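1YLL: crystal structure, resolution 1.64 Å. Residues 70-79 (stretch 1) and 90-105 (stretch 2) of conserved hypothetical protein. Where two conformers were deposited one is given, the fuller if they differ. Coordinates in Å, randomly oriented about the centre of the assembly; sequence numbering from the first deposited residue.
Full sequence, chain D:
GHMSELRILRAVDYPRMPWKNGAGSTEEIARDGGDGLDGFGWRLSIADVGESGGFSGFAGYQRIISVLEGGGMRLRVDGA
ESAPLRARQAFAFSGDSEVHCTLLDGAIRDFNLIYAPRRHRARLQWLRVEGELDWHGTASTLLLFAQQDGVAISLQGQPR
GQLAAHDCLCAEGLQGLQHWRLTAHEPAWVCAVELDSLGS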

# COMPACT_ATOMS: atom_id res chain seq x y z
N GLY D 70 28.02 2.24 -17.89
CA GLY D 70 29.21 2.15 -18.70
C GLY D 70 29.05 1.25 -19.91
O GLY D 70 28.07 0.53 -20.05
N GLY D 71 30.06 1.29 -20.77
CA GLY D 71 30.01 0.49 -21.98
C GLY D 71 29.97 -1.00 -21.76
O GLY D 71 29.41 -1.72 -22.58
N GLY D 72 30.55 -1.48 -20.67
CA GLY D 72 30.56 -2.90 -20.44
C GLY D 72 31.95 -3.45 -20.23
O GLY D 72 32.94 -2.70 -20.22
N MSE D 73 32.03 -4.77 -20.11
CA MSE D 73 33.30 -5.44 -19.84
C MSE D 73 33.29 -6.86 -20.39
O MSE D 73 32.27 -7.40 -20.79
N ARG D 74 34.46 -7.45 -20.44
CA ARG D 74 34.60 -8.82 -20.88
C ARG D 74 35.45 -9.47 -19.79
O ARG D 74 36.52 -8.96 -19.47
N LEU D 75 34.97 -10.57 -19.21
CA LEU D 75 35.73 -11.26 -18.18
C LEU D 75 36.42 -12.49 -18.74
O LEU D 75 35.77 -13.32 -19.41
N ARG D 76 37.72 -12.62 -18.50
CA ARG D 76 38.43 -13.83 -18.92
C ARG D 76 38.51 -14.65 -17.62
O ARG D 76 39.14 -14.23 -16.66
N VAL D 77 37.84 -15.79 -17.59
CA VAL D 77 37.77 -16.63 -16.39
C VAL D 77 38.51 -17.95 -16.65
O VAL D 77 38.08 -18.75 -17.48
N ASP D 78 39.60 -18.16 -15.94
CA ASP D 78 40.41 -19.36 -16.12
C ASP D 78 40.72 -19.53 -17.61
O ASP D 78 40.63 -20.64 -18.18
N GLY D 79 41.04 -18.41 -18.25
CA GLY D 79 41.39 -18.44 -19.66
C GLY D 79 40.29 -18.34 -20.69
O GLY D 79 40.58 -18.12 -21.88
N ALA D 90 23.57 -10.41 -15.80
CA ALA D 90 24.26 -11.09 -14.72
C ALA D 90 25.15 -12.22 -15.22
O ALA D 90 24.78 -12.95 -16.11
N PHE D 91 26.30 -12.35 -14.57
CA PHE D 91 27.29 -13.35 -14.94
C PHE D 91 27.85 -13.99 -13.65
O PHE D 91 28.33 -13.30 -12.75
N ALA D 92 27.78 -15.31 -13.58
CA ALA D 92 28.26 -16.02 -12.40
C ALA D 92 29.62 -16.66 -12.63
O ALA D 92 29.89 -17.17 -13.73
N PHE D 93 30.47 -16.59 -11.61
CA PHE D 93 31.80 -17.21 -11.68
C PHE D 93 32.28 -17.49 -10.28
O PHE D 93 31.77 -16.95 -9.29
N SER D 94 33.24 -18.41 -10.19
CA SER D 94 33.79 -18.77 -8.91
C SER D 94 34.85 -17.80 -8.41
O SER D 94 35.68 -17.32 -9.19
N GLY D 95 34.83 -17.54 -7.11
CA GLY D 95 35.83 -16.70 -6.48
C GLY D 95 37.18 -17.41 -6.46
O GLY D 95 38.19 -16.80 -6.11
N ASP D 96 37.18 -18.70 -6.78
CA ASP D 96 38.43 -19.47 -6.84
C ASP D 96 39.08 -19.36 -8.23
O ASP D 96 40.25 -19.77 -8.42
N SER D 97 38.36 -18.81 -9.19
CA SER D 97 38.89 -18.69 -10.54
C SER D 97 39.83 -17.50 -10.71
O SER D 97 39.80 -16.53 -9.95
N GLU D 98 40.71 -17.60 -11.70
CA GLU D 98 41.61 -16.49 -12.00
C GLU D 98 40.75 -15.71 -12.98
O GLU D 98 40.20 -16.27 -13.92
N VAL D 99 40.63 -14.42 -12.73
CA VAL D 99 39.80 -13.55 -13.54
C VAL D 99 40.43 -12.24 -13.93
O VAL D 99 40.96 -11.53 -13.10
N HIS D 100 40.34 -11.93 -15.22
CA HIS D 100 40.84 -10.66 -15.71
C HIS D 100 39.67 -9.91 -16.33
O HIS D 100 38.88 -10.49 -17.08
N CYS D 101 39.54 -8.63 -15.99
CA CYS D 101 38.47 -7.82 -16.52
C CYS D 101 39.01 -6.86 -17.57
O CYS D 101 39.94 -6.11 -17.30
N THR D 102 38.44 -6.91 -18.77
CA THR D 102 38.81 -5.97 -19.82
C THR D 102 37.62 -5.02 -20.00
O THR D 102 36.51 -5.47 -20.29
N LEU D 103 37.86 -3.73 -19.80
CA LEU D 103 36.81 -2.73 -19.99
C LEU D 103 36.68 -2.54 -21.51
O LEU D 103 37.69 -2.37 -22.21
N LEU D 104 35.45 -2.56 -22.00
CA LEU D 104 35.22 -2.41 -23.43
C LEU D 104 35.48 -0.99 -23.90
O LEU D 104 36.22 -0.77 -24.86
N ASP D 105 34.89 -0.03 -23.20
CA ASP D 105 35.08 1.37 -23.58
C ASP D 105 34.92 2.29 -22.37
O ASP D 105 33.85 2.87 -22.16

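The most unusual feature lies where the antiparallel ladder ends and an aspartate side chain takes over from the backbone. Asp78 N still donates to Glu98 O (2.8 Å, 174°), but the return bond runs from Glu98 N to the carboxylate atom Asp78 OD1 (3.0 Å, 168°), while Ser97 OG donates to Asp78 OD2 at 2.6 Å. Both carboxylate oxygens are thus used. Asp78 has phi/psi of 50/42; its CA-to-CB bond points sideways, yet chi1 m (-65°) and chi2 -39° bring the carboxylate to the other stretch. Ser97, also m, closes the type I turn that begins at Ser94.

Before this point, strands 73-77 and 99-103 run at 160° with axes 4.7 Å apart, and side chains alternate between two faces. Met73, Leu75, Val77, Val99, Cys101 and Leu103 share one. Leu75 (m, t) is central there: its CD2 lies 3.6 Å from Cys101 CB and 3.9 Å from Val99 CG1, while its CD1 reaches Phe91 CD2 at 3.7 Å and Phe93 CE2 at 4.1 Å. The two methyls therefore bridge the paired strand and the aromatic side chains of strand 91-94, whose axis is 9.5 Å away. Phe91 (t) and Phe93 (p) both point toward stretch 1. Val77 (t) places CG2 at the edge of the Phe91 ring, 3.9 Å from Phe91 CE2, and its CG1 packs 3.6 Å from Ser97 CB and 4.1 Å from Val99 CG2. Selenomethionine Met73 (p, t, t) contributes CB, 3.9 Å from Cys101 SG.

The opposite face carries Arg74, Arg76, His100 and Thr102. Each guanidinium lies with one face over an aliphatic carbon: Thr102 CG2 for Arg74, His100 CB for Arg76. Both arginines are t, t, p through chi3. Arg74 NH2 is 3.5 Å from Thr102 OG1, but the angle is too poor for a hydrogen bond; water 3 instead links Thr102 OG1 (2.7 Å) to Arg74 O (3.0 Å). Arg76 NH2 and Glu98 OE2 are 4.6 Å apart, beyond a salt bridge, and water 4 joins them, accepting from Arg76 NH2 at 2.7 Å and donating to Glu98 OE2 at 2.5 Å.

At the glycine end, Leu104 (m, t) points toward stretch 1, its CG 3.7 Å from Met73 N. An ideal CB on Gly72 would come within 3.3 Å of Leu104 CD1, and its phi/psi of 125/-175 independently favours glycine. Water 1 bridges Gly71 N (3.1 Å) and Asp105 O (2.6 Å); water 2 bridges Gly72 O (2.7 Å) and Asp105 N (2.8 Å), extending the pairing through solvent.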

# COMPACT_ATOMS: atom_id res chain seq x y z
CB MSE D 73 33.53 -5.51 -18.32
CG MSE D 73 32.48 -6.32 -17.61
SE MSE D 73 32.75 -6.46 -15.66
CE MSE D 73 31.16 -7.47 -15.25
CB ARG D 74 35.35 -8.91 -22.22
CG ARG D 74 35.70 -10.36 -22.60
CD ARG D 74 36.50 -10.47 -23.90
NE ARG D 74 37.93 -10.15 -23.75
CZ ARG D 74 38.55 -9.12 -24.36
NH1 ARG D 74 37.86 -8.31 -25.15
NH2 ARG D 74 39.85 -8.92 -24.18
CB LEU D 75 34.81 -11.69 -17.01
CG LEU D 75 34.25 -10.53 -16.19
CD1 LEU D 75 33.32 -11.07 -15.11
CD2 LEU D 75 35.40 -9.71 -15.58
CB ARG D 76 39.83 -13.50 -19.42
CG ARG D 76 40.49 -14.67 -20.12
CD ARG D 76 41.87 -14.26 -20.60
NE ARG D 76 42.77 -14.10 -19.48
CZ ARG D 76 43.67 -13.13 -19.36
NH1 ARG D 76 43.80 -12.22 -20.31
NH2 ARG D 76 44.43 -13.08 -18.27
CB VAL D 77 36.30 -16.95 -16.06
CG1 VAL D 77 36.21 -17.67 -14.71
CG2 VAL D 77 35.48 -15.63 -16.06
CB ASP D 78 39.68 -20.58 -15.57
CG ASP D 78 39.51 -20.50 -14.06
OD1 ASP D 78 40.43 -20.05 -13.36
OD2 ASP D 78 38.44 -20.91 -13.57
CB ALA D 90 23.24 -11.63 -13.73
CB PHE D 91 28.39 -12.64 -15.71
CG PHE D 91 29.50 -13.55 -16.17
CD1 PHE D 91 29.35 -14.33 -17.30
CD2 PHE D 91 30.70 -13.59 -15.47
CE1 PHE D 91 30.40 -15.17 -17.73
CE2 PHE D 91 31.74 -14.42 -15.88
CZ PHE D 91 31.59 -15.20 -17.02
CB ALA D 92 27.25 -17.15 -12.01
CB PHE D 93 32.79 -16.32 -12.48
CG PHE D 93 33.11 -15.00 -11.83
CD1 PHE D 93 34.27 -14.82 -11.07
CD2 PHE D 93 32.24 -13.90 -12.00
CE1 PHE D 93 34.57 -13.57 -10.48
CE2 PHE D 93 32.53 -12.68 -11.42
CZ PHE D 93 33.69 -12.49 -10.66
CB SER D 94 34.39 -20.17 -9.02
OG SER D 94 35.11 -20.49 -7.85
CB ASP D 96 38.19 -20.96 -6.57
CG ASP D 96 37.82 -21.24 -5.14
OD1 ASP D 96 38.46 -20.70 -4.21
OD2 ASP D 96 36.88 -22.04 -4.92
CB SER D 97 37.76 -18.53 -11.57
OG SER D 97 37.04 -19.73 -11.79
CB GLU D 98 42.89 -16.95 -12.70
CG GLU D 98 43.96 -15.85 -12.79
CD GLU D 98 45.09 -16.19 -13.76
OE1 GLU D 98 45.47 -17.37 -13.85
OE2 GLU D 98 45.61 -15.26 -14.43
CB VAL D 99 38.48 -13.23 -12.77
CG1 VAL D 99 37.58 -12.33 -13.61
CG2 VAL D 99 37.75 -14.55 -12.45
CB HIS D 100 41.93 -10.86 -16.77
CG HIS D 100 42.44 -9.57 -17.34
ND1 HIS D 100 41.91 -8.99 -18.47
CD2 HIS D 100 43.40 -8.72 -16.89
CE1 HIS D 100 42.52 -7.83 -18.69
NE2 HIS D 100 43.43 -7.65 -17.75
CB CYS D 101 37.84 -7.01 -15.40
SG CYS D 101 36.66 -5.75 -15.97
CB THR D 102 39.05 -6.71 -21.16
OG1 THR D 102 40.20 -7.55 -21.02
CG2 THR D 102 39.26 -5.74 -22.28
CB LEU D 103 37.21 -1.41 -19.34
CG LEU D 103 37.36 -1.44 -17.82
CD1 LEU D 103 37.75 -0.04 -17.30
CD2 LEU D 103 36.06 -1.94 -17.17
CB LEU D 104 33.80 -2.84 -23.78
CG LEU D 104 33.49 -4.33 -23.53
CD1 LEU D 104 32.02 -4.59 -23.96
CD2 LEU D 104 34.46 -5.23 -24.31
CB ASP D 105 34.07 1.75 -24.66
CG ASP D 105 34.55 2.91 -25.54
OD1 ASP D 105 35.39 3.71 -25.06
OD2 ASP D 105 34.08 3.01 -26.70
O HOH W 1 32.37 3.29 -20.07
O HOH W 2 33.49 -0.06 -20.72
O HOH W 3 39.13 -10.00 -20.41
O HOH W 4 43.88 -14.25 -15.95